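Local atomic coordinates of uncharacterized DUF364 family protein (Pyrococcus horikoshii, PDB entry 3NPG), a protein that is of unknown function but probably binds heavy-metal ions and includes a domain with a Rossmann-like fold. Residues A[226-229]-A[230-234]; A[78-81]-A[82-86]; A[65-68]-A[69-73]; A[119-122]-A[123-127]; A[97-100]-A[101-104]. One frame throughout, in Å; residues are numbered along the deposited sequence.

Overall arrangement
The five contacts are strung along one chain. Interactions 2 and 3 are close neighbours, their centres about 10 Å apart, and touch where Glu81 OE1 lies 3.5 Å from Lys73 CD, packing helix 67-72 on the start of helix 79-96. Interaction 1, about 20 Å from interaction 2 centre to centre, meets both across the subunit boundary: Leu232 of the second subunit packs on Ile80, Leu84 and Phe70, and its Val228 on Pro65. Interaction 4 begins a beta-alpha-beta unit across the chain's centre from interactions 2 and 3, its centre about 24 and 32 Å from theirs; an acetate ion sits about 6 Å from the Met125 side chain. Interaction 5 lies at the surface.

Interaction 1 of 5, residues A[226-229]-A[230-234]; sequences ALVK and LKLGS
Ala226 and Leu227 offer their carbonyls to the amides of Leu230 and Lys231, the regular i to i+4 bonds that carry helix 223-232 toward its end. Leu230 N reaches Ala226 O at 2.8 Å, and Lys231 N reaches Leu227 O at 2.9 Å. The pattern then frays: Leu232 N is divided between Val228 O at 3.0 Å and Lys229 O at 3.1 Å, and both bonds are weak because the N-H aims squarely at neither. Here the helix stops in a Schellman motif. Gly233, with phi 78°, turns into a left-handed conformation that a residue lacking CB adopts easily, and Ser234 N swings back to Lys229 O at 2.9 Å in a nearly straight bond of 167°. Gly233 N adds a weak bond to Leu230 O. Ser234 is also the N-cap of helix 235-239, its OG accepting a weak bond from Gly237 N. Among the side chains, Val228 CG1 and Leu232 CD1 lie alongside each other at 3.8 Å, pointing the same way. Lys231, extended beyond CG, carries its CD past Leu227 O at 3.4 Å. Leu227 and Leu230, being apolar, pack against Trp34 and Leu45 of strands 32-38 and 43-49. The second subunit satisfies several of the polar groups, Glu63 forming a salt bridge with Lys229 NZ, Asn60 ND2 donating to Leu232 O and Asp25 making a long, weak ion pair with Lys231 NZ, while Val228 packs on Pro65 and Leu232 on Phe26 of that subunit.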
loop_
_atom_site.group_PDB
_atom_site.type_symbol
_atom_site.label_atom_id
_atom_site.label_comp_id
_atom_site.label_asym_id
_atom_site.label_seq_id
_atom_site.Cartn_x
_atom_site.Cartn_y
_atom_site.Cartn_z
ATOM N N ALA A 226 -9.676 27.304 -12.675
ATOM C CA ALA A 226 -9.131 25.944 -12.630
ATOM C C ALA A 226 -7.945 25.838 -11.655
ATOM O O ALA A 226 -7.821 24.832 -10.964
ATOM C CB ALA A 226 -8.711 25.500 -14.017
ATOM N N LEU A 227 -7.089 26.894 -11.582
ATOM C CA LEU A 227 -5.955 26.939 -10.641
ATOM C C LEU A 227 -6.433 26.958 -9.200
ATOM O O LEU A 227 -5.827 26.318 -8.344
ATOM C CB LEU A 227 -5.064 28.166 -10.910
ATOM C CG LEU A 227 -4.007 27.999 -11.992
ATOM C CD1 LEU A 227 -3.316 29.303 -12.269
ATOM C CD2 LEU A 227 -2.998 26.945 -11.608
ATOM N N VAL A 228 -7.535 27.680 -8.932
ATOM C CA VAL A 228 -8.144 27.736 -7.603
ATOM C C VAL A 228 -8.563 26.334 -7.162
ATOM O O VAL A 228 -8.249 25.922 -6.048
ATOM C CB VAL A 228 -9.333 28.744 -7.568
ATOM C CG1 VAL A 228 -10.189 28.555 -6.319
ATOM C CG2 VAL A 228 -8.831 30.182 -7.665
ATOM N N LYS A 229 -9.196 25.571 -8.066
ATOM C CA LYS A 229 -9.640 24.211 -7.763
ATOM C C LYS A 229 -8.466 23.235 -7.669
ATOM O O LYS A 229 -8.469 22.373 -6.792
ATOM C CB LYS A 229 -10.682 23.731 -8.792
ATOM C CG LYS A 229 -11.935 24.630 -8.875
ATOM C CD LYS A 229 -12.845 24.488 -7.650
ATOM C CE LYS A 229 -14.093 25.324 -7.785
ATOM N NZ LYS A 229 -14.907 25.306 -6.544
ATOM N N LEU A 230 -7.433 23.394 -8.544
ATOM C CA LEU A 230 -6.234 22.530 -8.495
ATOM C C LEU A 230 -5.510 22.703 -7.166
ATOM O O LEU A 230 -5.086 21.715 -6.556
ATOM C CB LEU A 230 -5.268 22.841 -9.659
ATOM C CG LEU A 230 -5.616 22.247 -11.025
ATOM C CD1 LEU A 230 -4.720 22.803 -12.084
ATOM C CD2 LEU A 230 -5.514 20.733 -11.015
ATOM N N LYS A 231 -5.399 23.967 -6.694
ATOM C CA LYS A 231 -4.765 24.297 -5.414
ATOM C C LYS A 231 -5.607 23.799 -4.236
ATOM O O LYS A 231 -5.053 23.473 -3.184
ATOM C CB LYS A 231 -4.529 25.811 -5.304
ATOM C CG LYS A 231 -3.386 26.318 -6.164
ATOM C CD LYS A 231 -3.467 27.820 -6.365
ATOM C CE LYS A 231 -2.222 28.351 -7.015
ATOM N NZ LYS A 231 -2.442 29.680 -7.627
ATOM N N LEU A 232 -6.950 23.725 -4.418
ATOM C CA LEU A 232 -7.869 23.246 -3.376
ATOM C C LEU A 232 -7.953 21.713 -3.337
ATOM O O LEU A 232 -8.518 21.154 -2.402
ATOM C CB LEU A 232 -9.277 23.849 -3.566
ATOM C CG LEU A 232 -9.476 25.273 -3.040
ATOM C CD1 LEU A 232 -10.722 25.884 -3.610
ATOM C CD2 LEU A 232 -9.522 25.298 -1.522
ATOM N N GLY A 233 -7.391 21.056 -4.352
ATOM C CA GLY A 233 -7.394 19.600 -4.451
ATOM C C GLY A 233 -8.715 19.033 -4.935
ATOM O O GLY A 233 -9.063 17.898 -4.601
ATOM N N SER A 234 -9.480 19.835 -5.715
ATOM C CA SER A 234 -10.783 19.428 -6.249
ATOM C C SER A 234 -10.664 19.084 -7.727
ATOM O O SER A 234 -10.379 19.966 -8.541
ATOM C CB SER A 234 -11.810 20.542 -6.050
ATOM O OG SER A 234 -13.093 20.167 -6.524
#

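Interaction 2 of 5, residues A[78-81]-A[82-86]; sequences NIIE and RTLGV
Asn78, the N-cap of helix 79-96, accepts Arg82 N at its carbonyl at 3.0 Å from Asn78 O. The other backbone bonds follow the ordinary winding of a helix, Leu84 N donating to Ile80 O and Gly85 N to Glu81 O. Of the apolar contacts, Ile80 CG2 and Leu84 CD1 lie side by side at 4.2 Å, one turn apart, and both residues pack on Leu232 of the second subunit. The polar side chains form the third group. Asparagine suits the cap because OD1 can reach an amide of the first turn; Asn78 OD1 takes Ile80 N at 3.0 Å in a weak bond, while ND2 is held by Thr59 O. Glu81 points its carboxylate off the helix to the hydroxyls of Ser76 and Ser61. Arg82 combines apolar and polar contacts. Its chain bends at chi3 (-58°), folding the guanidinium back over the first turn, where Ile79 CA lies over one face, 4.0 Å from the guanidinium plane, and NH2 comes within 3.4 Å of Ile79 CD1. NH1 donates to Ser76 O and NE to Val176 O, joining the helix to its preceding loop and to helix 174-177. A leucine in its place would probably leave both carbonyls without this donor and uncover the backbone of Ile79. Last comes a shared acceptor at Thr83, whose hydroxyl lies beside its own backbone N (chi1 -44°): Ile79 O accepts Thr83 N at 2.8 Å and also OG1 at 2.7 Å, the hydroxyl coming from 39° above the carbonyl plane.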
loop_
_atom_site.group_PDB
_atom_site.type_symbol
_atom_site.label_atom_id
_atom_site.label_comp_id
_atom_site.label_asym_id
_atom_site.label_seq_id
_atom_site.Cartn_x
_atom_site.Cartn_y
_atom_site.Cartn_z
ATOM N N ASN A 78 13.592 10.190 -11.120
ATOM C CA ASN A 78 12.813 10.791 -10.041
ATOM C C ASN A 78 11.405 11.106 -10.542
ATOM O O ASN A 78 11.244 11.907 -11.468
ATOM C CB ASN A 78 13.510 12.075 -9.549
ATOM C CG ASN A 78 12.973 12.636 -8.255
ATOM O OD1 ASN A 78 11.767 12.598 -7.971
ATOM N ND2 ASN A 78 13.850 13.261 -7.490
ATOM N N ILE A 79 10.383 10.453 -9.949
ATOM C CA ILE A 79 8.976 10.646 -10.341
ATOM C C ILE A 79 8.515 12.127 -10.205
ATOM O O ILE A 79 7.764 12.616 -11.059
ATOM C CB ILE A 79 8.027 9.636 -9.595
ATOM C CG1 ILE A 79 6.547 9.797 -10.044
ATOM C CG2 ILE A 79 8.172 9.743 -8.066
ATOM C CD1 ILE A 79 6.264 9.372 -11.474
ATOM N N ILE A 80 9.016 12.846 -9.163
ATOM C CA ILE A 80 8.694 14.267 -8.954
ATOM C C ILE A 80 9.180 15.104 -10.145
ATOM O O ILE A 80 8.427 15.941 -10.661
ATOM C CB ILE A 80 9.270 14.791 -7.602
ATOM C CG1 ILE A 80 8.817 13.903 -6.419
ATOM C CG2 ILE A 80 8.885 16.261 -7.377
ATOM C CD1 ILE A 80 9.501 14.199 -5.117
ATOM N N GLU A 81 10.416 14.835 -10.617
ATOM C CA GLU A 81 10.996 15.526 -11.767
ATOM C C GLU A 81 10.267 15.155 -13.076
ATOM O O GLU A 81 10.091 16.016 -13.936
ATOM C CB GLU A 81 12.494 15.233 -11.875
ATOM C CG GLU A 81 13.313 15.828 -10.741
ATOM C CD GLU A 81 14.785 15.455 -10.747
ATOM O OE1 GLU A 81 15.261 14.905 -11.768
ATOM O OE2 GLU A 81 15.466 15.717 -9.727
ATOM N N ARG A 82 9.829 13.870 -13.213
ATOM C CA ARG A 82 9.071 13.405 -14.388
ATOM C C ARG A 82 7.707 14.078 -14.460
ATOM O O ARG A 82 7.312 14.558 -15.527
ATOM C CB ARG A 82 8.874 11.881 -14.352
ATOM C CG ARG A 82 10.043 11.091 -14.874
ATOM C CD ARG A 82 9.607 9.746 -15.457
ATOM N NE ARG A 82 8.888 8.910 -14.483
ATOM C CZ ARG A 82 9.487 8.133 -13.580
ATOM N NH1 ARG A 82 10.810 8.118 -13.481
ATOM N NH2 ARG A 82 8.764 7.393 -12.749
ATOM N N THR A 83 6.944 14.049 -13.334
ATOM C CA THR A 83 5.594 14.625 -13.272
ATOM C C THR A 83 5.608 16.126 -13.600
ATOM O O THR A 83 4.803 16.577 -14.416
ATOM C CB THR A 83 4.932 14.308 -11.922
ATOM O OG1 THR A 83 5.165 12.933 -11.598
ATOM C CG2 THR A 83 3.441 14.591 -11.931
ATOM N N LEU A 84 6.582 16.883 -13.030
ATOM C CA LEU A 84 6.741 18.320 -13.327
ATOM C C LEU A 84 7.138 18.540 -14.801
ATOM O O LEU A 84 6.714 19.524 -15.417
ATOM C CB LEU A 84 7.781 18.960 -12.390
ATOM C CG LEU A 84 7.281 19.343 -10.990
ATOM C CD1 LEU A 84 8.435 19.446 -10.006
ATOM C CD2 LEU A 84 6.490 20.649 -11.021
ATOM N N GLY A 85 7.917 17.596 -15.352
ATOM C CA GLY A 85 8.342 17.626 -16.749
ATOM C C GLY A 85 7.208 17.362 -17.723
ATOM O O GLY A 85 7.060 18.081 -18.713
ATOM N N VAL A 86 6.396 16.325 -17.443
ATOM C CA VAL A 86 5.219 15.988 -18.260
ATOM C C VAL A 86 4.168 17.118 -18.189
ATOM O O VAL A 86 3.619 17.506 -19.220
ATOM C CB VAL A 86 4.626 14.608 -17.865
ATOM C CG1 VAL A 86 3.283 14.366 -18.545
ATOM C CG2 VAL A 86 5.606 13.482 -18.185
#

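Interaction 3 of 5, residues A[65-68]-A[69-73]; sequences PSLL and EFIDK
The ring of Phe70 lies with one face against Ser66 O, which comes to 3.4 Å from Phe70 CG, while Pro65 CB approaches obliquely at 3.8 Å from Phe70 CZ. Phe26 meets the same ring in a T-shaped (edge-to-face) stack. The carboxylate of Glu69, the other flat group, is met by Lys73 NZ at 3.1 Å from OE2, nearly end-on to the C-O bond, in a salt bridge spanning one turn. All this is built round the N-cap of helix 67-72. Ser66 is well chosen for that position: its small hydroxyl, placed between the backbone N and the carbonyl carbon (chi1 78°), reaches forward to accept Glu69 N at 3.1 Å. With alanine in this position the Glu69 amide would probably lose its side-chain acceptor and the first turn be less firmly closed. Glu69 does not complete a capping box; its carboxylate turns to Lys73 instead of back to Ser66 N. Beyond the cap the backbone winds regularly, Phe70 N donating to Ser66 O at 3.0 Å and Ile71 N to Leu67 O. Through its apolar side the helix packs on its neighbours, Phe70 on Ala88 and Leu23 and Ile71 on Ile89 and helix 6-17, while Pro65 touches Val228, and Phe70 touches Leu232, of the second subunit. On the more polar side, Asp72 is paired with Lys11, and Lys73 NZ has a second partner in Ser61. Leu67 and Ile71, one turn apart, stand at an angle to each other, with Leu67 CG 3.9 Å from Ile71 CD1.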
loop_
_atom_site.group_PDB
_atom_site.type_symbol
_atom_site.label_atom_id
_atom_site.label_comp_id
_atom_site.label_asym_id
_atom_site.label_seq_id
_atom_site.Cartn_x
_atom_site.Cartn_y
_atom_site.Cartn_z
ATOM N N PRO A 65 14.095 26.962 -11.252
ATOM C CA PRO A 65 13.002 26.461 -12.094
ATOM C C PRO A 65 12.796 27.274 -13.365
ATOM O O PRO A 65 12.772 28.507 -13.325
ATOM C CB PRO A 65 11.776 26.534 -11.170
ATOM C CG PRO A 65 12.328 26.747 -9.789
ATOM C CD PRO A 65 13.589 27.490 -9.973
ATOM N N SER A 66 12.684 26.575 -14.503
ATOM C CA SER A 66 12.398 27.173 -15.806
ATOM C C SER A 66 11.652 26.156 -16.659
ATOM O O SER A 66 11.627 24.972 -16.319
ATOM C CB SER A 66 13.687 27.605 -16.500
ATOM O OG SER A 66 14.374 26.502 -17.071
ATOM N N LEU A 67 11.030 26.608 -17.751
ATOM C CA LEU A 67 10.267 25.721 -18.624
ATOM C C LEU A 67 11.168 24.661 -19.293
ATOM O O LEU A 67 10.826 23.480 -19.287
ATOM C CB LEU A 67 9.496 26.537 -19.673
ATOM C CG LEU A 67 8.527 25.770 -20.568
ATOM C CD1 LEU A 67 7.567 24.912 -19.747
ATOM C CD2 LEU A 67 7.757 26.708 -21.433
ATOM N N LEU A 68 12.349 25.076 -19.802
ATOM C CA LEU A 68 13.291 24.152 -20.450
ATOM C C LEU A 68 13.905 23.159 -19.451
ATOM O O LEU A 68 14.124 21.999 -19.802
ATOM C CB LEU A 68 14.392 24.930 -21.195
ATOM C CG LEU A 68 13.933 25.712 -22.441
ATOM C CD1 LEU A 68 14.991 26.694 -22.886
ATOM C CD2 LEU A 68 13.563 24.767 -23.577
ATOM N N GLU A 69 14.158 23.611 -18.196
ATOM C CA GLU A 69 14.707 22.758 -17.125
ATOM C C GLU A 69 13.694 21.677 -16.735
ATOM O O GLU A 69 14.070 20.512 -16.574
ATOM C CB GLU A 69 15.091 23.613 -15.893
ATOM C CG GLU A 69 15.737 22.831 -14.753
ATOM C CD GLU A 69 17.198 22.463 -14.952
ATOM O OE1 GLU A 69 17.913 23.213 -15.654
ATOM O OE2 GLU A 69 17.644 21.466 -14.339
ATOM N N PHE A 70 12.399 22.057 -16.623
ATOM C CA PHE A 70 11.322 21.117 -16.293
ATOM C C PHE A 70 11.189 20.042 -17.355
ATOM O O PHE A 70 11.209 18.858 -17.026
ATOM C CB PHE A 70 9.979 21.859 -16.110
ATOM C CG PHE A 70 9.783 22.548 -14.770
ATOM C CD1 PHE A 70 10.732 22.429 -13.759
ATOM C CD2 PHE A 70 8.632 23.283 -14.510
ATOM C CE1 PHE A 70 10.547 23.057 -12.528
ATOM C CE2 PHE A 70 8.447 23.909 -13.276
ATOM C CZ PHE A 70 9.405 23.794 -12.293
ATOM N N ILE A 71 11.117 20.452 -18.652
ATOM C CA ILE A 71 10.966 19.523 -19.787
ATOM C C ILE A 71 12.158 18.562 -19.910
ATOM O O ILE A 71 11.963 17.389 -20.222
ATOM C CB ILE A 71 10.678 20.289 -21.126
ATOM C CG1 ILE A 71 9.433 21.201 -20.989
ATOM C CG2 ILE A 71 10.511 19.308 -22.302
ATOM C CD1 ILE A 71 9.273 22.230 -22.102
ATOM N N ASP A 72 13.383 19.049 -19.638
ATOM C CA ASP A 72 14.583 18.208 -19.709
ATOM C C ASP A 72 14.531 17.071 -18.673
ATOM O O ASP A 72 15.068 15.990 -18.920
ATOM C CB ASP A 72 15.852 19.057 -19.516
ATOM C CG ASP A 72 17.140 18.269 -19.670
ATOM O OD1 ASP A 72 17.278 17.549 -20.683
ATOM O OD2 ASP A 72 18.010 18.375 -18.776
ATOM N N LYS A 73 13.846 17.305 -17.537
ATOM C CA LYS A 73 13.738 16.330 -16.450
ATOM C C LYS A 73 12.511 15.398 -16.601
ATOM O O LYS A 73 12.130 14.734 -15.640
ATOM C CB LYS A 73 13.704 17.049 -15.083
ATOM C CG LYS A 73 14.965 17.874 -14.781
ATOM C CD LYS A 73 16.133 17.004 -14.365
ATOM C CE LYS A 73 17.380 17.808 -14.141
ATOM N NZ LYS A 73 17.237 18.734 -12.990
#

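Interaction 4 of 5, residues A[119-122]-A[123-127]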
loop_
_atom_site.group_PDB
_atom_site.type_symbol
_atom_site.label_atom_id
_atom_site.label_comp_id
_atom_site.label_asym_id
_atom_site.label_seq_id
_atom_site.Cartn_x
_atom_site.Cartn_y
_atom_site.Cartn_z
ATOM N N ILE A 119 -11.263 -5.629 -24.939
ATOM C CA ILE A 119 -10.686 -4.345 -24.559
ATOM C C ILE A 119 -9.824 -4.485 -23.304
ATOM O O ILE A 119 -10.249 -5.109 -22.331
ATOM C CB ILE A 119 -11.812 -3.262 -24.362
ATOM C CG1 ILE A 119 -12.670 -3.097 -25.637
ATOM C CG2 ILE A 119 -11.220 -1.921 -23.926
ATOM C CD1 ILE A 119 -13.871 -2.233 -25.466
ATOM N N ALA A 120 -8.626 -3.875 -23.312
ATOM C CA ALA A 120 -7.771 -3.820 -22.132
ATOM C C ALA A 120 -7.801 -2.414 -21.567
ATOM O O ALA A 120 -7.438 -1.466 -22.265
ATOM C CB ALA A 120 -6.346 -4.211 -22.487
ATOM N N ILE A 121 -8.314 -2.258 -20.331
ATOM C CA ILE A 121 -8.397 -0.952 -19.682
ATOM C C ILE A 121 -7.309 -0.814 -18.619
ATOM O O ILE A 121 -7.342 -1.510 -17.602
ATOM C CB ILE A 121 -9.831 -0.670 -19.125
ATOM C CG1 ILE A 121 -10.863 -0.592 -20.274
ATOM C CG2 ILE A 121 -9.852 0.613 -18.275
ATOM C CD1 ILE A 121 -12.328 -0.310 -19.816
ATOM N N ILE A 122 -6.305 0.039 -18.886
ATOM C CA ILE A 122 -5.207 0.291 -17.951
ATOM C C ILE A 122 -5.535 1.522 -17.110
ATOM O O ILE A 122 -5.689 2.623 -17.646
ATOM C CB ILE A 122 -3.851 0.411 -18.699
ATOM C CG1 ILE A 122 -3.543 -0.888 -19.480
ATOM C CG2 ILE A 122 -2.718 0.754 -17.735
ATOM C CD1 ILE A 122 -2.991 -0.667 -20.835
ATOM N N GLY A 123 -5.738 1.302 -15.822
ATOM C CA GLY A 123 -6.204 2.331 -14.907
ATOM C C GLY A 123 -7.695 2.208 -14.685
ATOM O O GLY A 123 -8.471 2.287 -15.640
ATOM N N ASN A 124 -8.105 1.922 -13.441
ATOM C CA ASN A 124 -9.511 1.706 -13.119
ATOM C C ASN A 124 -10.332 2.995 -13.229
ATOM O O ASN A 124 -10.236 3.882 -12.369
ATOM C CB ASN A 124 -9.667 1.067 -11.736
ATOM C CG ASN A 124 -11.056 0.525 -11.457
ATOM O OD1 ASN A 124 -11.853 0.275 -12.364
ATOM N ND2 ASN A 124 -11.351 0.287 -10.197
HETATM N N MSE A 125 -11.106 3.111 -14.313
HETATM C CA MSE A 125 -11.993 4.246 -14.557
HETATM C C MSE A 125 -13.454 3.746 -14.506
HETATM O O MSE A 125 -13.975 3.237 -15.505
HETATM C CB MSE A 125 -11.661 4.924 -15.913
HETATM C CG MSE A 125 -11.165 3.931 -16.993
HETATM SE SE MSE A 125 -10.061 4.740 -18.385
HETATM C CE MSE A 125 -8.682 5.529 -17.263
ATOM N N PRO A 126 -14.087 3.769 -13.296
ATOM C CA PRO A 126 -15.430 3.164 -13.151
ATOM C C PRO A 126 -16.487 3.543 -14.213
ATOM O O PRO A 126 -17.163 2.640 -14.710
ATOM C CB PRO A 126 -15.842 3.550 -11.733
ATOM C CG PRO A 126 -14.558 3.699 -11.003
ATOM C CD PRO A 126 -13.572 4.254 -11.997
ATOM N N PRO A 127 -16.662 4.852 -14.604
ATOM C CA PRO A 127 -17.681 5.166 -15.628
ATOM C C PRO A 127 -17.397 4.494 -16.978
ATOM O O PRO A 127 -18.317 3.957 -17.598
ATOM C CB PRO A 127 -17.632 6.698 -15.725
ATOM C CG PRO A 127 -16.290 7.076 -15.193
ATOM C CD PRO A 127 -15.980 6.078 -14.128
#
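Ile121 and Met125 meet in a local, apolar contact across the turn that leads from strand 118-122 into helix 126-132, the first step of a beta-alpha-beta unit as in Rossmann-like folds. The two side chains cross on a slant, Ile121 CG2 coming 3.8 Å from CG of Met125, a selenomethionine whose SE is 4.1 Å from the same methyl. Met125 CG sits between its backbone N and carbonyl carbon, and the bend at chi3 (56°) turns CE back toward Ile122. Gly123 makes the corner possible: with phi 99° and psi 116°, any CB would run into Ile122 O, so only a residue without a side chain fits. Asn124 is tied to the chain beyond strand 137-141, its N donating to Glu142 OE1 and its ND2 to Leu147 O. The apolar side chains bury the strand: Ile121 packs on Val129 and Leu132 of the helix and on Val138, while Ile122 packs on Ile168 and Ala170 of strand 167-171. A bound acetate ion, probably from the crystallisation liquor, lies about 6 Å from the Met125 side chain. The methyl end of Met125 comes back toward the strand, CE lying 4.2 Å from Ile122 O.

Interaction 5 of 5, residues A[97-100]-A[101-104]; sequences IDLR and EAKW
Leu99 meets Ala102 and Trp104 through its CB, which lies 3.8 Å from Ala102 CB and 4.0 Å from Trp104 CH2. One branch of the leucine shares in this, CD2 also reaching Ala102 CB. With CG anti to the carbonyl carbon (chi1 -45°), the indole of Trp104 lies back over Ala102 and toward Leu99, and takes Ala102 O over one face, 3.8 Å above the ring plane and shifted toward the rim. Leu99 O meets the same ring obliquely, 3.9 Å from Trp104 CZ2. What brings Leu99 and Ala102 together is a type I beta turn running from one to the other, closed by a weak bond of 3.3 Å from Ala102 N to Leu99 O. A small residue fits at Ala102, where CB points back at Leu99. The central pair of the turn, Arg100 and Glu101, is polar and solvent-exposed, as suits a surface bend. A water gives the turn a second brace, donating to Asp98 O at 2.8 Å and accepting from Glu101 N at 2.7 Å. The whole segment belongs to the loop between helices 79-96 and 107-112, lying beside the outermost strand 242-248 of the mixed sheet. There Leu99 and Trp104 both rest on Tyr245, Trp104 also touches Ile243, and the backbone of Lys103 bonds to that of Val246. Farther back, Ile97, just after the helix, packs on Leu203 and Pro204.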
loop_
_atom_site.group_PDB
_atom_site.type_symbol
_atom_site.label_atom_id
_atom_site.label_comp_id
_atom_site.label_asym_id
_atom_site.label_seq_id
_atom_site.Cartn_x
_atom_site.Cartn_y
_atom_site.Cartn_z
ATOM N N ILE A 97 -1.907 23.611 -29.098
ATOM C CA ILE A 97 -2.906 22.605 -29.510
ATOM C C ILE A 97 -3.962 23.164 -30.493
ATOM O O ILE A 97 -4.555 24.214 -30.238
ATOM C CB ILE A 97 -3.557 21.884 -28.273
ATOM C CG1 ILE A 97 -4.320 20.603 -28.692
ATOM C CG2 ILE A 97 -4.451 22.836 -27.452
ATOM C CD1 ILE A 97 -3.457 19.391 -28.886
ATOM N N ASP A 98 -4.160 22.468 -31.634
ATOM C CA ASP A 98 -5.178 22.823 -32.617
ATOM C C ASP A 98 -6.286 21.784 -32.561
ATOM O O ASP A 98 -6.053 20.613 -32.878
ATOM C CB ASP A 98 -4.566 22.907 -34.033
ATOM C CG ASP A 98 -5.507 23.450 -35.110
ATOM O OD1 ASP A 98 -6.601 23.951 -34.753
ATOM O OD2 ASP A 98 -5.125 23.426 -36.289
ATOM N N LEU A 99 -7.466 22.185 -32.069
ATOM C CA LEU A 99 -8.579 21.266 -31.862
ATOM C C LEU A 99 -9.659 21.386 -32.953
ATOM O O LEU A 99 -10.830 21.107 -32.695
ATOM C CB LEU A 99 -9.181 21.475 -30.458
ATOM C CG LEU A 99 -8.220 21.249 -29.287
ATOM C CD1 LEU A 99 -8.746 21.890 -28.016
ATOM C CD2 LEU A 99 -7.952 19.780 -29.078
ATOM N N ARG A 100 -9.253 21.735 -34.185
ATOM C CA ARG A 100 -10.185 21.835 -35.318
ATOM C C ARG A 100 -10.806 20.488 -35.666
ATOM O O ARG A 100 -12.006 20.416 -35.920
ATOM C CB ARG A 100 -9.490 22.432 -36.546
ATOM C CG ARG A 100 -9.492 23.943 -36.551
ATOM C CD ARG A 100 -8.627 24.519 -37.651
ATOM N NE ARG A 100 -9.159 24.242 -38.984
ATOM C CZ ARG A 100 -8.793 24.908 -40.071
ATOM N NH1 ARG A 100 -7.929 25.912 -39.983
ATOM N NH2 ARG A 100 -9.314 24.600 -41.250
ATOM N N GLU A 101 -9.993 19.420 -35.676
ATOM C CA GLU A 101 -10.475 18.077 -36.016
ATOM C C GLU A 101 -10.696 17.222 -34.750
ATOM O O GLU A 101 -10.758 15.985 -34.825
ATOM C CB GLU A 101 -9.512 17.381 -37.000
ATOM C CG GLU A 101 -9.341 18.115 -38.328
ATOM C CD GLU A 101 -10.571 18.170 -39.223
ATOM O OE1 GLU A 101 -11.261 17.133 -39.358
ATOM O OE2 GLU A 101 -10.805 19.234 -39.841
ATOM N N ALA A 102 -10.854 17.888 -33.601
ATOM C CA ALA A 102 -11.120 17.209 -32.351
ATOM C C ALA A 102 -12.608 16.872 -32.235
ATOM O O ALA A 102 -13.460 17.679 -32.611
ATOM C CB ALA A 102 -10.683 18.076 -31.182
ATOM N N LYS A 103 -12.914 15.665 -31.763
ATOM C CA LYS A 103 -14.287 15.233 -31.552
ATOM C C LYS A 103 -14.688 15.510 -30.106
ATOM O O LYS A 103 -13.924 15.208 -29.185
ATOM C CB LYS A 103 -14.446 13.733 -31.883
ATOM C CG LYS A 103 -14.232 13.400 -33.360
ATOM C CD LYS A 103 -14.341 11.902 -33.621
ATOM C CE LYS A 103 -14.192 11.572 -35.084
ATOM N N TRP A 104 -15.863 16.121 -29.904
ATOM C CA TRP A 104 -16.347 16.449 -28.560
ATOM C C TRP A 104 -17.189 15.293 -28.001
ATOM O O TRP A 104 -18.385 15.454 -27.730
ATOM C CB TRP A 104 -17.130 17.777 -28.576
ATOM C CG TRP A 104 -16.444 18.855 -29.365
ATOM C CD1 TRP A 104 -16.797 19.313 -30.600
ATOM C CD2 TRP A 104 -15.185 19.469 -29.055
ATOM N NE1 TRP A 104 -15.878 20.237 -31.043
ATOM C CE2 TRP A 104 -14.872 20.345 -30.119
ATOM C CE3 TRP A 104 -14.300 19.386 -27.965
ATOM C CZ2 TRP A 104 -13.721 21.140 -30.120
ATOM C CZ3 TRP A 104 -13.161 20.176 -27.967
ATOM C CH2 TRP A 104 -12.882 21.042 -29.033
HETATM O O HOH W 1 -7.450 19.212 -34.870
#